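Local coordinates for protein lovastatin nonaketide synthase mokA (Monascus pilosus, PDB 6AD3) that carries out the iterative nine-step assembly of the polyketide in monacolin K (lovastatin) biosynthesis, and is represented here by its condensation domain, at residues Ile305-Arg319 / Leu500-Pro514. The protein carries 1 engineered substitution. Residues are numbered along the deposited sequence; the frame is centred on the assembly and turned at random.
Sequences IARLDPMVAFRIRER and LESYISILSMFSMNP
The guanidinium of R319 lies with one face on the ring of P514, whose CG sits 3.3 Å above the plane and over its centre. In R315 the corresponding group has the methyl CE of M512 over one face, toward the rim, and M311 O over the opposite face, while a water lies at its edge, in plane. Both contacts lie toward the C-terminal end of a helix-helix packing in the condensation domain, where helices 310-322 and 495-512 pack on each other, the short segments crossing at 47°. The edge water accepts from R315 NH1 at 2.6 Å and donates to S511 OG, bridging the helices. R315 runs extended from CG to NE beside M512, which bends at chi2 and chi3 to bring CE back over the plane. R319, by contrast, folds at chi2 (-36°) and chi3, crossing the proline at about a right angle. Toward the N-terminal ends of both helices the packing turns aliphatic: I316 CD1 meets L507 CD2 at 4.0 Å, V312 CG1 lies over the backbone of S508, and L308 CD1 touches I504 and L507. L308 and I316 also reach Y331 of helix 327-343. At the edge strand, A306 CB rests on L500 CD2 at 3.8 Å. S511 CB packs on I316 CG1, and its OG donates to L507 O at 2.8 Å, on the opposite face of that carbonyl's plane from S511 N.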
loop_
_atom_site.group_PDB
_atom_site.type_symbol
_atom_site.label_atom_id
_atom_site.label_comp_id
_atom_site.label_asym_id
_atom_site.label_seq_id
_atom_site.Cartn_x
_atom_site.Cartn_y
_atom_site.Cartn_z
ATOM N N ILE A 305 7.507 -11.186 8.988
ATOM C CA ILE A 305 6.485 -11.770 8.132
ATOM C C ILE A 305 6.170 -13.176 8.603
ATOM O O ILE A 305 7.084 -13.920 8.974
ATOM C CB ILE A 305 6.993 -11.895 6.671
ATOM C CG1 ILE A 305 7.156 -10.529 6.041
ATOM C CG2 ILE A 305 6.026 -12.665 5.822
ATOM C CD1 ILE A 305 7.848 -10.566 4.695
ATOM N N ALA A 306 4.890 -13.525 8.609
ATOM C CA ALA A 306 4.463 -14.925 8.923
ATOM C C ALA A 306 3.222 -15.337 8.167
ATOM O O ALA A 306 2.380 -14.523 7.838
ATOM C CB ALA A 306 4.226 -15.087 10.397
ATOM N N ARG A 307 3.117 -16.637 7.901
ATOM C CA ARG A 307 1.895 -17.247 7.417
ATOM C C ARG A 307 1.027 -17.632 8.566
ATOM O O ARG A 307 1.496 -18.258 9.533
ATOM C CB ARG A 307 2.225 -18.552 6.711
ATOM C CG ARG A 307 2.804 -18.366 5.398
ATOM C CD ARG A 307 1.758 -18.388 4.323
ATOM N NE ARG A 307 2.500 -18.215 3.112
ATOM C CZ ARG A 307 2.114 -17.528 2.068
ATOM N NH1 ARG A 307 0.851 -17.208 1.899
ATOM N NH2 ARG A 307 2.965 -17.376 1.080
ATOM N N LEU A 308 -0.261 -17.412 8.402
ATOM C CA LEU A 308 -1.223 -17.764 9.426
ATOM C C LEU A 308 -1.599 -19.231 9.243
ATOM O O LEU A 308 -1.744 -19.696 8.113
ATOM C CB LEU A 308 -2.459 -16.891 9.303
ATOM C CG LEU A 308 -3.507 -17.044 10.377
ATOM C CD1 LEU A 308 -3.002 -16.596 11.745
ATOM C CD2 LEU A 308 -4.768 -16.276 9.985
ATOM N N ASP A 309 -1.671 -19.945 10.370
ATOM C CA ASP A 309 -2.186 -21.319 10.437
ATOM C C ASP A 309 -3.502 -21.447 9.672
ATOM O O ASP A 309 -4.422 -20.674 9.899
ATOM C CB ASP A 309 -2.402 -21.678 11.909
ATOM C CG ASP A 309 -2.969 -23.079 12.096
ATOM O OD1 ASP A 309 -2.186 -24.022 12.187
ATOM O OD2 ASP A 309 -4.170 -23.201 12.285
ATOM N N PRO A 310 -3.660 -22.538 8.898
ATOM C CA PRO A 310 -4.848 -22.635 8.070
ATOM C C PRO A 310 -6.123 -22.950 8.841
ATOM O O PRO A 310 -7.212 -22.504 8.441
ATOM C CB PRO A 310 -4.505 -23.771 7.091
ATOM C CG PRO A 310 -3.446 -24.564 7.774
ATOM C CD PRO A 310 -2.629 -23.516 8.480
ATOM N N MET A 311 -5.987 -23.495 10.047
ATOM C CA MET A 311 -7.177 -23.725 10.872
ATOM C C MET A 311 -7.641 -22.448 11.533
ATOM O O MET A 311 -8.842 -22.231 11.688
ATOM C CB MET A 311 -6.950 -24.833 11.905
ATOM C CG MET A 311 -7.206 -26.212 11.339
ATOM S SD MET A 311 -8.941 -26.416 10.784
ATOM C CE MET A 311 -9.806 -25.654 12.099
ATOM N N VAL A 312 -6.693 -21.555 11.848
ATOM C CA VAL A 312 -7.072 -20.233 12.368
ATOM C C VAL A 312 -7.773 -19.427 11.274
ATOM O O VAL A 312 -8.832 -18.812 11.505
ATOM C CB VAL A 312 -5.855 -19.445 12.899
ATOM C CG1 VAL A 312 -6.289 -18.076 13.362
ATOM C CG2 VAL A 312 -5.179 -20.207 14.042
ATOM N N ALA A 313 -7.250 -19.490 10.077
ATOM C CA ALA A 313 -7.902 -18.814 8.921
ATOM C C ALA A 313 -9.302 -19.324 8.658
ATOM O O ALA A 313 -10.232 -18.528 8.390
ATOM C CB ALA A 313 -7.065 -18.956 7.690
ATOM N N PHE A 314 -9.462 -20.636 8.784
ATOM C CA PHE A 314 -10.769 -21.290 8.632
ATOM C C PHE A 314 -11.753 -20.810 9.683
ATOM O O PHE A 314 -12.909 -20.477 9.357
ATOM C CB PHE A 314 -10.603 -22.815 8.672
ATOM C CG PHE A 314 -11.916 -23.572 8.747
ATOM C CD1 PHE A 314 -12.658 -23.793 7.600
ATOM C CD2 PHE A 314 -12.426 -23.952 9.954
ATOM C CE1 PHE A 314 -13.870 -24.454 7.667
ATOM C CE2 PHE A 314 -13.625 -24.642 10.035
ATOM C CZ PHE A 314 -14.334 -24.905 8.885
ATOM N N ARG A 315 -11.348 -20.789 10.958
ATOM C CA ARG A 315 -12.226 -20.325 12.016
ATOM C C ARG A 315 -12.614 -18.868 11.808
ATOM O O ARG A 315 -13.738 -18.464 12.094
ATOM C CB ARG A 315 -11.570 -20.492 13.391
ATOM C CG ARG A 315 -11.431 -21.945 13.801
ATOM C CD ARG A 315 -11.041 -22.121 15.257
ATOM N NE ARG A 315 -10.667 -23.520 15.448
ATOM C CZ ARG A 315 -9.419 -23.964 15.400
ATOM N NH1 ARG A 315 -8.415 -23.096 15.554
ATOM N NH2 ARG A 315 -9.182 -25.282 15.390
ATOM N N ILE A 316 -11.677 -18.074 11.345
ATOM C CA ILE A 316 -11.990 -16.698 11.071
ATOM C C ILE A 316 -13.043 -16.567 9.951
ATOM O O ILE A 316 -13.986 -15.797 10.072
ATOM C CB ILE A 316 -10.711 -15.906 10.762
ATOM C CG1 ILE A 316 -9.903 -15.748 12.054
ATOM C CG2 ILE A 316 -11.058 -14.521 10.188
ATOM C CD1 ILE A 316 -8.500 -15.179 11.812
ATOM N N ARG A 317 -12.941 -17.363 8.904
ATOM C CA ARG A 317 -13.965 -17.310 7.856
ATOM C C ARG A 317 -15.311 -17.721 8.406
ATOM O O ARG A 317 -16.320 -17.080 8.125
ATOM C CB ARG A 317 -13.595 -18.189 6.657
ATOM C CG ARG A 317 -12.367 -17.695 5.905
ATOM C CD ARG A 317 -12.206 -18.379 4.544
ATOM N NE ARG A 317 -12.137 -19.828 4.645
ATOM C CZ ARG A 317 -11.028 -20.503 4.928
ATOM N NH1 ARG A 317 -9.890 -19.858 5.088
ATOM N NH2 ARG A 317 -11.057 -21.826 4.995
ATOM N N GLU A 318 -15.326 -18.762 9.235
ATOM C CA GLU A 318 -16.604 -19.273 9.796
ATOM C C GLU A 318 -17.267 -18.249 10.691
ATOM O O GLU A 318 -18.465 -17.990 10.571
ATOM C CB GLU A 318 -16.395 -20.589 10.566
ATOM C CG GLU A 318 -15.865 -21.689 9.679
ATOM C CD GLU A 318 -16.723 -21.891 8.431
ATOM O OE1 GLU A 318 -16.328 -21.423 7.318
ATOM O OE2 GLU A 318 -17.834 -22.395 8.593
ATOM N N ARG A 319 -16.521 -17.741 11.670
ATOM C CA ARG A 319 -17.077 -16.830 12.666
ATOM C C ARG A 319 -17.430 -15.448 12.022
ATOM O O ARG A 319 -18.418 -14.861 12.373
ATOM C CB ARG A 319 -16.114 -16.660 13.875
ATOM C CG ARG A 319 -15.700 -17.962 14.641
ATOM C CD ARG A 319 -16.763 -19.050 14.770
ATOM N NE ARG A 319 -17.792 -18.726 15.774
ATOM C CZ ARG A 319 -17.765 -19.100 17.048
ATOM N NH1 ARG A 319 -16.754 -19.829 17.552
ATOM N NH2 ARG A 319 -18.704 -18.645 17.857
ATOM N N LEU A 500 3.742 -9.403 15.871
ATOM C CA LEU A 500 3.138 -10.385 14.990
ATOM C C LEU A 500 2.738 -11.643 15.753
ATOM O O LEU A 500 1.629 -12.183 15.547
ATOM C CB LEU A 500 4.122 -10.690 13.858
ATOM C CG LEU A 500 3.855 -11.696 12.782
ATOM C CD1 LEU A 500 2.534 -11.412 12.115
ATOM C CD2 LEU A 500 4.997 -11.648 11.786
ATOM N N GLU A 501 3.572 -12.063 16.703
ATOM C CA GLU A 501 3.256 -13.229 17.513
ATOM C C GLU A 501 2.028 -12.957 18.366
ATOM O O GLU A 501 1.195 -13.833 18.546
ATOM C CB GLU A 501 4.443 -13.618 18.397
ATOM C CG GLU A 501 5.568 -14.296 17.606
ATOM C CD GLU A 501 6.813 -14.588 18.433
ATOM O OE1 GLU A 501 7.694 -15.299 17.889
ATOM O OE2 GLU A 501 7.026 -13.950 19.516
ATOM N N SER A 502 1.993 -11.788 19.002
ATOM C CA SER A 502 0.822 -11.393 19.816
ATOM C C SER A 502 -0.463 -11.285 19.004
ATOM O O SER A 502 -1.543 -11.657 19.461
ATOM C CB SER A 502 1.089 -10.088 20.564
ATOM O OG SER A 502 2.056 -10.307 21.570
ATOM N N TYR A 503 -0.329 -10.828 17.761
ATOM C CA TYR A 503 -1.462 -10.693 16.876
ATOM C C TYR A 503 -1.989 -12.062 16.459
ATOM O O TYR A 503 -3.203 -12.318 16.513
ATOM C CB TYR A 503 -1.051 -9.853 15.660
ATOM C CG TYR A 503 -2.181 -9.604 14.686
ATOM C CD1 TYR A 503 -3.340 -8.930 15.080
ATOM C CD2 TYR A 503 -2.081 -10.016 13.375
ATOM C CE1 TYR A 503 -4.385 -8.707 14.196
ATOM C CE2 TYR A 503 -3.139 -9.834 12.484
ATOM C CZ TYR A 503 -4.274 -9.149 12.897
ATOM O OH TYR A 503 -5.325 -8.982 12.022
ATOM N N ILE A 504 -1.093 -12.966 16.114
ATOM C CA ILE A 504 -1.504 -14.317 15.752
ATOM C C ILE A 504 -2.186 -15.002 16.938
ATOM O O ILE A 504 -3.269 -15.649 16.799
ATOM C CB ILE A 504 -0.311 -15.144 15.240
ATOM C CG1 ILE A 504 0.098 -14.613 13.860
ATOM C CG2 ILE A 504 -0.660 -16.632 15.161
ATOM C CD1 ILE A 504 1.427 -15.140 13.375
ATOM N N SER A 505 -1.612 -14.820 18.117
ATOM C CA SER A 505 -2.257 -15.325 19.345
ATOM C C SER A 505 -3.673 -14.791 19.545
ATOM O O SER A 505 -4.616 -15.548 19.878
ATOM C CB SER A 505 -1.363 -15.056 20.579
ATOM O OG SER A 505 -0.163 -15.835 20.503
ATOM N N ILE A 506 -3.854 -13.508 19.335
ATOM C CA ILE A 506 -5.143 -12.884 19.567
ATOM C C ILE A 506 -6.164 -13.316 18.513
ATOM O O ILE A 506 -7.328 -13.541 18.836
ATOM C CB ILE A 506 -5.016 -11.315 19.706
ATOM C CG1 ILE A 506 -5.822 -10.831 20.910
ATOM C CG2 ILE A 506 -5.426 -10.595 18.453
ATOM C CD1 ILE A 506 -5.871 -9.312 21.080
ATOM N N LEU A 507 -5.715 -13.527 17.268
ATOM C CA LEU A 507 -6.578 -14.065 16.218
ATOM C C LEU A 507 -6.985 -15.480 16.543
ATOM O O LEU A 507 -8.140 -15.844 16.408
ATOM C CB LEU A 507 -5.845 -14.115 14.873
ATOM C CG LEU A 507 -5.570 -12.762 14.202
ATOM C CD1 LEU A 507 -4.611 -12.989 13.030
ATOM C CD2 LEU A 507 -6.845 -12.097 13.723
ATOM N N SER A 508 -6.046 -16.256 17.057
ATOM C CA SER A 508 -6.351 -17.629 17.373
ATOM C C SER A 508 -7.374 -17.680 18.532
ATOM O O SER A 508 -8.333 -18.472 18.513
ATOM C CB SER A 508 -5.070 -18.376 17.747
ATOM O OG SER A 508 -5.409 -19.722 18.095
ATOM N N MET A 509 -7.188 -16.825 19.532
ATOM C CA MET A 509 -8.053 -16.876 20.708
ATOM C C MET A 509 -9.473 -16.408 20.372
ATOM O O MET A 509 -10.461 -17.063 20.725
ATOM C CB MET A 509 -7.430 -16.042 21.835
ATOM C CG MET A 509 -8.272 -15.868 23.055
ATOM S SD MET A 509 -7.467 -14.798 24.307
ATOM C CE MET A 509 -7.598 -13.186 23.514
ATOM N N PHE A 510 -9.593 -15.289 19.680
ATOM C CA PHE A 510 -10.918 -14.747 19.375
ATOM C C PHE A 510 -11.677 -15.580 18.348
ATOM O O PHE A 510 -12.923 -15.599 18.364
ATOM C CB PHE A 510 -10.847 -13.273 18.924
ATOM C CG PHE A 510 -10.541 -12.308 20.039
ATOM C CD1 PHE A 510 -11.193 -12.394 21.251
ATOM C CD2 PHE A 510 -9.588 -11.321 19.876
ATOM C CE1 PHE A 510 -10.939 -11.494 22.266
ATOM C CE2 PHE A 510 -9.316 -10.417 20.904
ATOM C CZ PHE A 510 -9.968 -10.516 22.101
ATOM N N SER A 511 -10.952 -16.212 17.419
ATOM C CA SER A 511 -11.584 -16.988 16.414
ATOM C C SER A 511 -12.030 -18.333 17.010
ATOM O O SER A 511 -13.009 -18.892 16.563
ATOM C CB SER A 511 -10.675 -17.184 15.195
ATOM O OG SER A 511 -9.597 -18.071 15.455
ATOM N N MET A 512 -11.351 -18.771 18.073
ATOM C CA MET A 512 -11.805 -19.949 18.871
ATOM C C MET A 512 -13.045 -19.579 19.702
ATOM O O MET A 512 -13.979 -20.356 19.821
ATOM C CB MET A 512 -10.671 -20.397 19.782
ATOM C CG MET A 512 -10.903 -21.680 20.538
ATOM S SD MET A 512 -10.941 -23.114 19.445
ATOM C CE MET A 512 -9.204 -23.213 18.999
ATOM N N ASN A 513 -13.058 -18.377 20.261
ATOM C CA ASN A 513 -14.122 -17.961 21.170
ATOM C C ASN A 513 -14.384 -16.464 21.090
ATOM O O ASN A 513 -13.806 -15.688 21.864
ATOM C CB ASN A 513 -13.736 -18.322 22.603
ATOM C CG ASN A 513 -14.844 -18.068 23.594
ATOM O OD1 ASN A 513 -15.875 -17.504 23.255
ATOM N ND2 ASN A 513 -14.620 -18.469 24.841
ATOM N N PRO A 514 -15.353 -16.076 20.260
ATOM C CA PRO A 514 -15.734 -14.668 20.077
ATOM C C PRO A 514 -16.559 -14.109 21.211
ATOM O O PRO A 514 -16.876 -12.934 21.211
ATOM C CB PRO A 514 -16.589 -14.668 18.800
ATOM C CG PRO A 514 -16.574 -16.064 18.273
ATOM C CD PRO A 514 -16.022 -16.982 19.307
HETATM O O HOH W 1 -8.488 -20.611 16.227
#